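Local coordinates for CalG4 (Micromonospora echinospora, PDB 3IA7), which is a bacterial protein of the GT-B fold, in which two Rossmann-like domains face each other across a cleft, at residues G132-N137 against V191-S196; E138-F143 against Q198-T203; H154-E159 against P177-W182; A300-G305 against V321-F326. One frame throughout, in Å; residues are numbered along the deposited sequence.

Contact 1: G132-N137 against V191-S196; sequences GGFAAN and VFLPKS
Leu193 reaches into the bend of Gly132, Gly133 and Phe134 and touches all three with its two methyl groups. CD1, placed anti to CA by a chi2 of -180°, sits 3.6 Å from Gly133 O and 3.5 Å from CD1 of Phe134. CD2 diverges toward Gly132 and stops 3.6 Å from its O. The Leu193 and Phe134 side chains cross at about a right angle, and the methyl approaches the ring obliquely, so this is plain apolar contact without a stack. Behind it, the branches of Val191 divide the work: CG2 meets CB of Ala135 at 3.8 Å, while CG1 faces Gly133 O. Phe192 turns another way, and Gly132 N lies at the edge of its ring, close to the ring plane. The leucine methyls thus rest on the backbone carbonyl oxygens of Gly132 and Gly133, and the small methyl of Ala135 suits a buried place beside a valine branch. No hydrogen bond links the two segments; Phe192 centres an inverse gamma turn, whose weak bond runs from Leu193 N to Val191 O. Both segments follow neighbouring parallel strands, 127-131 and 189-191, and Leu193 also touches Leu311 of helix 307-315. Loops at the C-terminal ends of parallel strands, turned toward the other domain, are characteristic of the GT-B fold.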
loop_
_atom_site.group_PDB
_atom_site.type_symbol
_atom_site.label_atom_id
_atom_site.label_comp_id
_atom_site.label_asym_id
_atom_site.label_seq_id
_atom_site.Cartn_x
_atom_site.Cartn_y
_atom_site.Cartn_z
ATOM N N GLY A 132 3.623 -12.108 11.805
ATOM C CA GLY A 132 3.042 -12.265 10.477
ATOM C C GLY A 132 2.624 -13.714 10.245
ATOM O O GLY A 132 2.159 -14.014 9.169
ATOM N N GLY A 133 2.839 -14.611 11.216
ATOM C CA GLY A 133 2.482 -16.077 11.055
ATOM C C GLY A 133 1.469 -16.441 12.137
ATOM O O GLY A 133 0.975 -15.546 12.820
ATOM N N PHE A 134 1.172 -17.732 12.315
ATOM C CA PHE A 134 0.190 -18.162 13.296
ATOM C C PHE A 134 0.669 -17.828 14.693
ATOM O O PHE A 134 1.859 -17.985 15.027
ATOM C CB PHE A 134 -0.062 -19.679 13.177
ATOM C CG PHE A 134 -0.568 -20.095 11.827
ATOM C CD1 PHE A 134 -1.537 -19.316 11.176
ATOM C CD2 PHE A 134 -0.091 -21.230 11.198
ATOM C CE1 PHE A 134 -2.035 -19.667 9.912
ATOM C CE2 PHE A 134 -0.606 -21.612 9.916
ATOM C CZ PHE A 134 -1.575 -20.810 9.282
ATOM N N ALA A 135 -0.271 -17.332 15.490
ATOM C CA ALA A 135 -0.087 -17.238 16.932
ATOM C C ALA A 135 0.071 -18.615 17.656
ATOM O O ALA A 135 -0.407 -19.645 17.151
ATOM C CB ALA A 135 -1.251 -16.449 17.514
ATOM N N ALA A 136 0.714 -18.598 18.817
ATOM C CA ALA A 136 0.958 -19.808 19.599
ATOM C C ALA A 136 0.384 -19.602 20.973
ATOM O O ALA A 136 0.439 -18.505 21.556
ATOM C CB ALA A 136 2.464 -20.153 19.681
ATOM N N ASN A 137 -0.211 -20.666 21.480
ATOM C CA ASN A 137 -0.599 -20.715 22.887
ATOM C C ASN A 137 -0.532 -22.167 23.346
ATOM O O ASN A 137 -0.007 -23.037 22.639
ATOM C CB ASN A 137 -1.997 -20.077 23.104
ATOM C CG ASN A 137 -3.146 -20.877 22.438
ATOM O OD1 ASN A 137 -2.933 -21.965 21.911
ATOM N ND2 ASN A 137 -4.374 -20.315 22.476
ATOM N N VAL A 191 -1.315 -9.989 15.682
ATOM C CA VAL A 191 -1.150 -11.024 14.695
ATOM C C VAL A 191 -1.675 -10.490 13.372
ATOM O O VAL A 191 -2.869 -10.095 13.289
ATOM C CB VAL A 191 -1.985 -12.277 15.106
ATOM C CG1 VAL A 191 -1.827 -13.348 14.056
ATOM C CG2 VAL A 191 -1.545 -12.812 16.474
ATOM N N PHE A 192 -0.847 -10.483 12.329
ATOM C CA PHE A 192 -1.232 -9.837 11.047
ATOM C C PHE A 192 -2.001 -10.778 10.134
ATOM O O PHE A 192 -1.685 -10.937 8.927
ATOM C CB PHE A 192 0.033 -9.265 10.379
ATOM C CG PHE A 192 0.672 -8.157 11.205
ATOM C CD1 PHE A 192 -0.030 -6.981 11.482
ATOM C CD2 PHE A 192 1.978 -8.300 11.674
ATOM C CE1 PHE A 192 0.546 -5.950 12.258
ATOM C CE2 PHE A 192 2.575 -7.256 12.442
ATOM C CZ PHE A 192 1.844 -6.109 12.755
ATOM N N LEU A 193 -2.975 -11.475 10.728
ATOM C CA LEU A 193 -3.800 -12.464 10.022
ATOM C C LEU A 193 -5.237 -12.218 10.423
ATOM O O LEU A 193 -5.473 -11.684 11.506
ATOM C CB LEU A 193 -3.514 -13.913 10.465
ATOM C CG LEU A 193 -2.046 -14.395 10.438
ATOM C CD1 LEU A 193 -2.019 -15.814 10.904
ATOM C CD2 LEU A 193 -1.431 -14.374 9.105
ATOM N N PRO A 194 -6.172 -12.595 9.560
ATOM C CA PRO A 194 -7.560 -12.594 10.029
ATOM C C PRO A 194 -7.755 -13.759 10.970
ATOM O O PRO A 194 -7.155 -14.834 10.796
ATOM C CB PRO A 194 -8.378 -12.718 8.738
ATOM C CG PRO A 194 -7.515 -13.519 7.799
ATOM C CD PRO A 194 -6.056 -13.005 8.145
ATOM N N LYS A 195 -8.594 -13.557 11.981
ATOM C CA LYS A 195 -8.755 -14.574 12.992
ATOM C C LYS A 195 -9.162 -15.946 12.415
ATOM O O LYS A 195 -8.750 -17.022 12.921
ATOM C CB LYS A 195 -9.783 -14.105 14.034
ATOM C CG LYS A 195 -9.782 -14.987 15.274
ATOM C CD LYS A 195 -10.686 -14.353 16.371
ATOM C CE LYS A 195 -10.494 -15.071 17.701
ATOM N NZ LYS A 195 -11.411 -14.474 18.683
ATOM N N SER A 196 -9.982 -15.940 11.362
ATOM C CA SER A 196 -10.467 -17.215 10.874
ATOM C C SER A 196 -9.343 -18.062 10.268
ATOM O O SER A 196 -9.555 -19.252 9.986
ATOM C CB SER A 196 -11.587 -17.039 9.836
ATOM O OG SER A 196 -11.128 -16.242 8.767
#

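Contact 2: E138-F143 against Q198-T203; sequences EHYSLF and QPFAET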
loop_
_atom_site.group_PDB
_atom_site.type_symbol
_atom_site.label_atom_id
_atom_site.label_comp_id
_atom_site.label_asym_id
_atom_site.label_seq_id
_atom_site.Cartn_x
_atom_site.Cartn_y
_atom_site.Cartn_z
ATOM N N GLU A 138 -1.143 -22.481 24.479
ATOM C CA GLU A 138 -1.043 -23.868 24.981
ATOM C C GLU A 138 -1.736 -24.904 24.085
ATOM O O GLU A 138 -1.494 -26.108 24.220
ATOM C CB GLU A 138 -1.528 -23.949 26.424
ATOM C CG GLU A 138 -3.033 -23.827 26.554
ATOM C CD GLU A 138 -3.547 -22.379 26.693
ATOM O OE1 GLU A 138 -2.867 -21.394 26.261
ATOM O OE2 GLU A 138 -4.683 -22.256 27.253
ATOM N N HIS A 139 -2.599 -24.447 23.179
ATOM C CA HIS A 139 -3.351 -25.325 22.293
ATOM C C HIS A 139 -2.681 -25.608 20.977
ATOM O O HIS A 139 -2.939 -26.654 20.345
ATOM C CB HIS A 139 -4.758 -24.747 22.054
ATOM C CG HIS A 139 -5.575 -24.729 23.293
ATOM N ND1 HIS A 139 -5.562 -23.667 24.168
ATOM C CD2 HIS A 139 -6.315 -25.697 23.880
ATOM C CE1 HIS A 139 -6.330 -23.948 25.204
ATOM N NE2 HIS A 139 -6.775 -25.182 25.069
ATOM N N TYR A 140 -1.849 -24.667 20.544
ATOM C CA TYR A 140 -1.307 -24.680 19.187
ATOM C C TYR A 140 -0.025 -23.904 19.077
ATOM O O TYR A 140 0.106 -22.789 19.586
ATOM C CB TYR A 140 -2.302 -24.118 18.150
ATOM C CG TYR A 140 -1.711 -24.089 16.753
ATOM C CD1 TYR A 140 -1.636 -25.255 15.977
ATOM C CD2 TYR A 140 -1.212 -22.906 16.215
ATOM C CE1 TYR A 140 -1.071 -25.244 14.728
ATOM C CE2 TYR A 140 -0.654 -22.886 14.949
ATOM C CZ TYR A 140 -0.584 -24.078 14.223
ATOM O OH TYR A 140 -0.045 -24.068 12.969
ATOM N N SER A 141 0.944 -24.519 18.408
ATOM C CA SER A 141 2.182 -23.850 18.132
ATOM C C SER A 141 2.663 -24.415 16.797
ATOM O O SER A 141 2.921 -25.605 16.674
ATOM C CB SER A 141 3.211 -24.090 19.246
ATOM O OG SER A 141 4.452 -23.509 18.835
ATOM N N LEU A 142 2.724 -23.563 15.785
ATOM C CA LEU A 142 3.170 -24.021 14.467
ATOM C C LEU A 142 4.574 -24.637 14.564
ATOM O O LEU A 142 4.823 -25.695 13.990
ATOM C CB LEU A 142 3.172 -22.866 13.465
ATOM C CG LEU A 142 3.937 -23.069 12.170
ATOM C CD1 LEU A 142 3.332 -24.255 11.384
ATOM C CD2 LEU A 142 3.947 -21.784 11.378
ATOM N N PHE A 143 5.479 -23.964 15.279
ATOM C CA PHE A 143 6.849 -24.459 15.391
ATOM C C PHE A 143 6.943 -25.859 16.031
ATOM O O PHE A 143 7.627 -26.764 15.518
ATOM C CB PHE A 143 7.696 -23.439 16.136
ATOM C CG PHE A 143 8.022 -22.230 15.297
ATOM C CD1 PHE A 143 8.931 -22.327 14.250
ATOM C CD2 PHE A 143 7.407 -21.000 15.545
ATOM C CE1 PHE A 143 9.236 -21.218 13.469
ATOM C CE2 PHE A 143 7.711 -19.884 14.774
ATOM C CZ PHE A 143 8.628 -20.002 13.731
ATOM N N GLN A 198 -6.435 -18.366 11.600
ATOM C CA GLN A 198 -5.676 -18.936 12.715
ATOM C C GLN A 198 -6.166 -20.345 13.186
ATOM O O GLN A 198 -7.343 -20.511 13.636
ATOM C CB GLN A 198 -5.742 -17.963 13.910
ATOM C CG GLN A 198 -5.191 -18.529 15.203
ATOM C CD GLN A 198 -3.652 -18.604 15.205
ATOM O OE1 GLN A 198 -2.981 -17.686 14.718
ATOM N NE2 GLN A 198 -3.083 -19.672 15.814
ATOM N N PRO A 199 -5.257 -21.353 13.189
ATOM C CA PRO A 199 -5.622 -22.670 13.799
ATOM C C PRO A 199 -6.008 -22.509 15.285
ATOM O O PRO A 199 -5.338 -21.729 15.990
ATOM C CB PRO A 199 -4.318 -23.510 13.668
ATOM C CG PRO A 199 -3.517 -22.847 12.547
ATOM C CD PRO A 199 -3.875 -21.341 12.650
ATOM N N PHE A 200 -7.067 -23.197 15.752
ATOM C CA PHE A 200 -7.541 -23.081 17.172
ATOM C C PHE A 200 -7.855 -21.628 17.625
ATOM O O PHE A 200 -7.677 -21.301 18.809
ATOM C CB PHE A 200 -6.504 -23.703 18.149
ATOM C CG PHE A 200 -6.243 -25.160 17.897
ATOM C CD1 PHE A 200 -6.971 -26.149 18.574
ATOM C CD2 PHE A 200 -5.295 -25.556 16.960
ATOM C CE1 PHE A 200 -6.742 -27.515 18.322
ATOM C CE2 PHE A 200 -5.065 -26.927 16.697
ATOM C CZ PHE A 200 -5.779 -27.899 17.373
ATOM N N ALA A 201 -8.326 -20.802 16.684
ATOM C CA ALA A 201 -8.624 -19.408 16.884
ATOM C C ALA A 201 -9.474 -19.155 18.159
ATOM O O ALA A 201 -9.197 -18.225 18.895
ATOM C CB ALA A 201 -9.349 -18.812 15.594
ATOM N N GLU A 202 -10.472 -20.012 18.425
ATOM C CA GLU A 202 -11.388 -19.846 19.582
ATOM C C GLU A 202 -10.700 -19.885 20.947
ATOM O O GLU A 202 -11.277 -19.438 21.940
ATOM C CB GLU A 202 -12.550 -20.861 19.541
ATOM C CG GLU A 202 -12.155 -22.302 19.874
ATOM C CD GLU A 202 -13.304 -23.268 19.679
ATOM O OE1 GLU A 202 -14.130 -23.051 18.775
ATOM O OE2 GLU A 202 -13.368 -24.249 20.406
ATOM N N THR A 203 -9.488 -20.448 20.976
ATOM C CA THR A 203 -8.755 -20.667 22.209
ATOM C C THR A 203 -7.879 -19.455 22.555
ATOM O O THR A 203 -7.264 -19.418 23.613
ATOM C CB THR A 203 -7.852 -21.939 22.111
ATOM O OG1 THR A 203 -6.766 -21.671 21.192
ATOM C CG2 THR A 203 -8.667 -23.120 21.654
#
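Tyr140 lays its ring over Pro199, with CB of the proline 3.7 Å from the ring centroid and only 6° off the normal, a CH-pi contact; CG reaches toward CZ at the phenol end. The compact, rigid proline suits a flat aromatic face, and Leu142 N covers the opposite one near the rim. Tyr140 CB also meets Phe200 CD2 at 3.5 Å. The two aromatic planes are tilted by 24° but slid so far apart that they barely overlap. His139 makes its own contact: Thr203 CB stands over one face of the imidazole, 3.9 Å from its centroid, while His139 O lies above the centre of the Phe200 ring. Thr203 is itself tied down, its OG1 giving a 2.6 Å hydrogen bond to Phe200 O, which also accepts from Thr203 N; Asn137 ND2 binds the same hydroxyl. Gln198 gives NE2 to Pro199 O in a 3.1 Å bond, whereas OE1 takes Ala135 N. Phe200 has a positive phi of 55°, as the third residue of a type II turn requires. The arrangement is that of a type II beta turn, Gln198 to Ala201, running into a short 3-10 segment, with its proline and phenylalanine packed against aromatic residues of the facing loop.

Contact 3: H154-E159 against P177-W182; sequences HPADVE and PVKEYW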
loop_
_atom_site.group_PDB
_atom_site.type_symbol
_atom_site.label_atom_id
_atom_site.label_comp_id
_atom_site.label_asym_id
_atom_site.label_seq_id
_atom_site.Cartn_x
_atom_site.Cartn_y
_atom_site.Cartn_z
ATOM N N HIS A 154 12.868 -30.073 20.300
ATOM C CA HIS A 154 12.687 -28.658 20.619
ATOM C C HIS A 154 14.113 -28.119 20.819
ATOM O O HIS A 154 14.939 -28.791 21.432
ATOM C CB HIS A 154 11.856 -28.489 21.915
ATOM C CG HIS A 154 11.362 -27.081 22.142
ATOM N ND1 HIS A 154 12.196 -26.043 22.488
ATOM C CD2 HIS A 154 10.109 -26.551 22.069
ATOM C CE1 HIS A 154 11.489 -24.927 22.600
ATOM N NE2 HIS A 154 10.216 -25.209 22.346
ATOM N N PRO A 155 14.421 -26.894 20.301
ATOM C CA PRO A 155 15.751 -26.338 20.548
ATOM C C PRO A 155 16.133 -26.302 22.027
ATOM O O PRO A 155 17.297 -26.435 22.356
ATOM C CB PRO A 155 15.666 -24.892 20.006
ATOM C CG PRO A 155 14.263 -24.670 19.652
ATOM C CD PRO A 155 13.609 -26.018 19.442
ATOM N N ALA A 156 15.153 -26.149 22.910
ATOM C CA ALA A 156 15.426 -26.083 24.359
ATOM C C ALA A 156 15.884 -27.429 24.878
ATOM O O ALA A 156 16.521 -27.506 25.922
ATOM C CB ALA A 156 14.184 -25.632 25.110
ATOM N N ASP A 157 15.575 -28.489 24.116
ATOM C CA ASP A 157 15.989 -29.859 24.453
ATOM C C ASP A 157 17.292 -30.300 23.787
ATOM O O ASP A 157 17.719 -31.461 23.927
ATOM C CB ASP A 157 14.867 -30.823 24.097
ATOM C CG ASP A 157 13.684 -30.718 25.064
ATOM O OD1 ASP A 157 13.941 -30.413 26.252
ATOM O OD2 ASP A 157 12.517 -30.934 24.640
ATOM N N VAL A 158 17.929 -29.377 23.074
ATOM C CA VAL A 158 19.264 -29.601 22.513
ATOM C C VAL A 158 20.316 -28.980 23.437
ATOM O O VAL A 158 20.307 -27.768 23.682
ATOM C CB VAL A 158 19.382 -29.027 21.056
ATOM C CG1 VAL A 158 20.789 -29.288 20.464
ATOM C CG2 VAL A 158 18.266 -29.532 20.123
ATOM N N GLU A 159 21.233 -29.819 23.940
ATOM C CA GLU A 159 22.240 -29.428 24.904
ATOM C C GLU A 159 23.036 -28.136 24.581
ATOM O O GLU A 159 23.170 -27.271 25.451
ATOM C CB GLU A 159 23.222 -30.595 25.175
ATOM C CG GLU A 159 24.444 -30.187 25.958
ATOM C CD GLU A 159 24.098 -29.581 27.296
ATOM O OE1 GLU A 159 23.077 -29.990 27.896
ATOM O OE2 GLU A 159 24.859 -28.701 27.753
ATOM N N PRO A 177 12.765 -22.112 33.579
ATOM C CA PRO A 177 13.244 -23.165 32.675
ATOM C C PRO A 177 13.104 -22.729 31.200
ATOM O O PRO A 177 12.122 -22.085 30.818
ATOM C CB PRO A 177 12.285 -24.318 32.981
ATOM C CG PRO A 177 12.018 -24.130 34.456
ATOM C CD PRO A 177 11.785 -22.658 34.538
ATOM N N VAL A 178 14.072 -23.115 30.374
ATOM C CA VAL A 178 14.162 -22.626 28.984
ATOM C C VAL A 178 12.950 -22.937 28.131
ATOM O O VAL A 178 12.441 -22.043 27.480
ATOM C CB VAL A 178 15.445 -23.161 28.271
ATOM C CG1 VAL A 178 15.473 -22.791 26.789
ATOM C CG2 VAL A 178 16.686 -22.650 28.963
ATOM N N LYS A 179 12.468 -24.191 28.151
ATOM C CA LYS A 179 11.295 -24.539 27.369
ATOM C C LYS A 179 10.033 -23.758 27.849
ATOM O O LYS A 179 9.248 -23.280 27.028
ATOM C CB LYS A 179 11.071 -26.051 27.432
ATOM C CG LYS A 179 10.338 -26.625 26.251
ATOM C CD LYS A 179 10.216 -28.180 26.449
ATOM C CE LYS A 179 9.712 -28.825 25.179
ATOM N NZ LYS A 179 9.885 -30.311 25.230
ATOM N N GLU A 180 9.836 -23.655 29.169
ATOM C CA GLU A 180 8.757 -22.848 29.745
ATOM C C GLU A 180 8.793 -21.388 29.305
ATOM O O GLU A 180 7.815 -20.833 28.858
ATOM C CB GLU A 180 8.816 -22.892 31.267
ATOM C CG GLU A 180 7.576 -22.278 31.920
ATOM C CD GLU A 180 7.644 -22.233 33.459
ATOM O OE1 GLU A 180 8.388 -23.043 34.046
ATOM O OE2 GLU A 180 6.944 -21.390 34.060
ATOM N N TYR A 181 9.948 -20.769 29.452
ATOM C CA TYR A 181 10.179 -19.399 28.988
ATOM C C TYR A 181 9.806 -19.202 27.510
ATOM O O TYR A 181 9.110 -18.226 27.158
ATOM C CB TYR A 181 11.654 -19.066 29.178
ATOM C CG TYR A 181 12.005 -17.659 28.801
ATOM C CD1 TYR A 181 11.872 -16.623 29.725
ATOM C CD2 TYR A 181 12.445 -17.355 27.498
ATOM C CE1 TYR A 181 12.191 -15.292 29.357
ATOM C CE2 TYR A 181 12.775 -16.033 27.129
ATOM C CZ TYR A 181 12.655 -15.017 28.088
ATOM O OH TYR A 181 12.962 -13.721 27.696
ATOM N N TRP A 182 10.259 -20.131 26.664
ATOM C CA TRP A 182 10.045 -20.086 25.201
ATOM C C TRP A 182 8.563 -19.982 24.919
ATOM O O TRP A 182 8.134 -19.226 24.002
ATOM C CB TRP A 182 10.658 -21.340 24.560
ATOM C CG TRP A 182 10.904 -21.236 23.065
ATOM C CD1 TRP A 182 9.958 -21.164 22.081
ATOM C CD2 TRP A 182 12.165 -21.274 22.403
ATOM N NE1 TRP A 182 10.551 -21.064 20.850
ATOM C CE2 TRP A 182 11.904 -21.159 20.999
ATOM C CE3 TRP A 182 13.489 -21.359 22.843
ATOM C CZ2 TRP A 182 12.908 -21.125 20.046
ATOM C CZ3 TRP A 182 14.528 -21.314 21.860
ATOM C CH2 TRP A 182 14.216 -21.206 20.488
#
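Lys179 ends at Asp157, where NZ meets OD2 at 2.8 Å in a hydrogen-bonded salt bridge. The ammonium comes to the syn side of the carboxylate, 15° out of its plane. An extended chain beyond CG carries it there, and on the way the lysine methylenes pass over His154: CG stands 4.0 Å from the centroid of the imidazole, almost on its normal, a CH-pi contact. A long aliphatic stem with a charged tip suits this position, since it packs on a ring and still answers an acid. The imidazole is held by its own neighbour, for Ala156 N donates to His154 ND1 over 3.0 Å, lying in the ring plane with an N-H...N angle of 163°. ND1 is thus an acceptor. His154 O is also used, receiving Asp157 N at 2.8 Å in the 3-10 turn, while Asp157 O takes Arg153 NE. The edge of the imidazole, at CE1, points to the indole of Trp182 in a T-shaped pair with planes at 82°. Pro155 CG covers the six-membered ring of the same indole, and Ala156 CB, small enough for a close approach, touches Val178 CG1 at 3.5 Å. The contact joins the loop after helix 142-150 to helix 178-182; Val178 and Trp182 rest on helix 159-170, Pro155 touches helix 75-98, and His154 and Trp182 meet Trp147 and Phe113 edge-to-face.

Contact 4: A300-G305 against V321-F326; sequences ACLTHG and VLVPHF
A beta-alpha-beta crossover unit closes here: strand 298-303 leads through helix 307-315 to strand 320-322, and the two strands lie side by side and parallel in the sheet of the C-terminal domain. Three backbone hydrogen bonds stitch them, Val321 N to Cys301 O at 2.8 Å, Thr303 N to Val321 O at 2.9 Å and Val323 N to Thr303 O at 2.8 Å. Val321 thus uses both N and O, as a residue of a parallel pair commonly does. Leu302 and Val321 share one face of the sheet, where Leu302 CD1 meets Val321 CG1 at 3.8 Å and also reaches Val323 CG1. Helices 246-256 and 353-365 cover this face, and branched aliphatic residues suit that dry setting. On the other face Thr303 and Leu322 point the same way, and CG2 of the threonine is tight against Leu322 CD2 at 3.4 Å; Leu322 then packs on helix 331-339. Gly305, with a phi of 99°, takes a backbone shape suited to glycine, and its CA lies 3.8 Å from Leu322 CD2. At the end of the strand His304 O is buried without a hydrogen-bond partner, met by a CA-H...O contact from Pro324 CA at 3.3 Å.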
loop_
_atom_site.group_PDB
_atom_site.type_symbol
_atom_site.label_atom_id
_atom_site.label_comp_id
_atom_site.label_asym_id
_atom_site.label_seq_id
_atom_site.Cartn_x
_atom_site.Cartn_y
_atom_site.Cartn_z
ATOM N N ALA A 300 -8.254 -16.311 -10.591
ATOM C CA ALA A 300 -7.432 -17.191 -9.807
ATOM C C ALA A 300 -6.043 -16.606 -9.718
ATOM O O ALA A 300 -5.644 -15.767 -10.558
ATOM C CB ALA A 300 -7.317 -18.624 -10.462
ATOM N N CYS A 301 -5.296 -17.148 -8.763
ATOM C CA CYS A 301 -3.875 -16.795 -8.604
ATOM C C CYS A 301 -3.074 -18.065 -8.423
ATOM O O CYS A 301 -3.434 -18.900 -7.577
ATOM C CB CYS A 301 -3.730 -15.880 -7.362
ATOM S SG CYS A 301 -1.986 -15.359 -7.062
ATOM N N LEU A 302 -1.971 -18.208 -9.159
ATOM C CA LEU A 302 -1.120 -19.327 -9.026
ATOM C C LEU A 302 0.136 -18.822 -8.338
ATOM O O LEU A 302 0.856 -17.975 -8.897
ATOM C CB LEU A 302 -0.752 -19.887 -10.427
ATOM C CG LEU A 302 0.288 -21.003 -10.554
ATOM C CD1 LEU A 302 -0.059 -22.300 -9.833
ATOM C CD2 LEU A 302 0.488 -21.280 -12.048
ATOM N N THR A 303 0.419 -19.343 -7.150
ATOM C CA THR A 303 1.421 -18.715 -6.281
ATOM C C THR A 303 2.134 -19.732 -5.423
ATOM O O THR A 303 1.694 -20.875 -5.328
ATOM C CB THR A 303 0.808 -17.575 -5.381
ATOM O OG1 THR A 303 1.857 -16.936 -4.650
ATOM C CG2 THR A 303 -0.177 -18.127 -4.379
ATOM N N HIS A 304 3.262 -19.325 -4.832
ATOM C CA HIS A 304 4.043 -20.174 -3.918
ATOM C C HIS A 304 3.363 -20.406 -2.544
ATOM O O HIS A 304 3.562 -21.445 -1.909
ATOM C CB HIS A 304 5.475 -19.632 -3.750
ATOM C CG HIS A 304 5.530 -18.182 -3.367
ATOM N ND1 HIS A 304 4.799 -17.204 -4.022
ATOM C CD2 HIS A 304 6.226 -17.538 -2.397
ATOM C CE1 HIS A 304 5.018 -16.032 -3.452
ATOM N NE2 HIS A 304 5.891 -16.203 -2.472
ATOM N N GLY A 305 2.567 -19.471 -2.073
ATOM C CA GLY A 305 1.761 -19.768 -0.881
ATOM C C GLY A 305 2.314 -19.252 0.446
ATOM O O GLY A 305 1.906 -19.716 1.502
ATOM N N VAL A 321 -4.233 -21.436 -6.646
ATOM C CA VAL A 321 -3.578 -22.710 -6.883
ATOM C C VAL A 321 -2.140 -22.518 -6.360
ATOM O O VAL A 321 -1.472 -21.527 -6.704
ATOM C CB VAL A 321 -3.579 -23.120 -8.347
ATOM C CG1 VAL A 321 -2.865 -24.482 -8.545
ATOM C CG2 VAL A 321 -5.054 -23.193 -8.868
ATOM N N LEU A 322 -1.733 -23.412 -5.473
ATOM C CA LEU A 322 -0.469 -23.307 -4.752
ATOM C C LEU A 322 0.593 -24.229 -5.331
ATOM O O LEU A 322 0.310 -25.380 -5.694
ATOM C CB LEU A 322 -0.691 -23.598 -3.266
ATOM C CG LEU A 322 -1.485 -22.488 -2.532
ATOM C CD1 LEU A 322 -1.292 -22.579 -1.059
ATOM C CD2 LEU A 322 -1.151 -21.046 -2.924
ATOM N N VAL A 323 1.816 -23.715 -5.415
ATOM C CA VAL A 323 2.990 -24.523 -5.742
ATOM C C VAL A 323 4.040 -24.277 -4.623
ATOM O O VAL A 323 5.030 -23.536 -4.803
ATOM C CB VAL A 323 3.444 -24.226 -7.171
ATOM C CG1 VAL A 323 2.446 -24.888 -8.192
ATOM C CG2 VAL A 323 3.572 -22.722 -7.452
ATOM N N PRO A 324 3.790 -24.854 -3.430
ATOM C CA PRO A 324 4.581 -24.575 -2.216
ATOM C C PRO A 324 6.030 -25.035 -2.238
ATOM O O PRO A 324 6.823 -24.551 -1.423
ATOM C CB PRO A 324 3.866 -25.365 -1.113
ATOM C CG PRO A 324 2.594 -25.825 -1.667
ATOM C CD PRO A 324 2.694 -25.809 -3.161
ATOM N N HIS A 325 6.374 -25.985 -3.106
ATOM C CA HIS A 325 7.758 -26.459 -3.141
ATOM C C HIS A 325 8.752 -25.354 -3.570
ATOM O O HIS A 325 9.970 -25.489 -3.378
ATOM C CB HIS A 325 7.881 -27.700 -4.023
ATOM C CG HIS A 325 7.839 -27.414 -5.492
ATOM N ND1 HIS A 325 6.667 -27.148 -6.171
ATOM C CD2 HIS A 325 8.827 -27.392 -6.421
ATOM C CE1 HIS A 325 6.939 -26.957 -7.449
ATOM N NE2 HIS A 325 8.242 -27.096 -7.627
ATOM N N PHE A 326 8.230 -24.262 -4.133
ATOM C CA PHE A 326 9.093 -23.158 -4.565
ATOM C C PHE A 326 9.572 -22.301 -3.399
ATOM O O PHE A 326 10.619 -21.673 -3.493
ATOM C CB PHE A 326 8.427 -22.305 -5.660
ATOM C CG PHE A 326 8.401 -22.974 -7.013
ATOM C CD1 PHE A 326 9.586 -23.328 -7.659
ATOM C CD2 PHE A 326 7.191 -23.254 -7.642
ATOM C CE1 PHE A 326 9.553 -23.944 -8.909
ATOM C CE2 PHE A 326 7.154 -23.868 -8.891
ATOM C CZ PHE A 326 8.341 -24.214 -9.527
#

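Contact 4 is the most deeply buried and the one built on backbone bonds between parallel strands; it belongs to the C-terminal sheet, whereas contact 1 follows two strands of the other sheet and relies on apolar side chains against glycine backbone. Contacts 1 and 2 hold the same two loops at successive points, their centres about 9 Å apart, and polar side chains of one bond to residues of the other. Contact 2, nearer the surface, favours ring faces. Contact 3 is nested along the chain inside both, farthest from the chain centre, and adds a salt bridge to its aromatic packing.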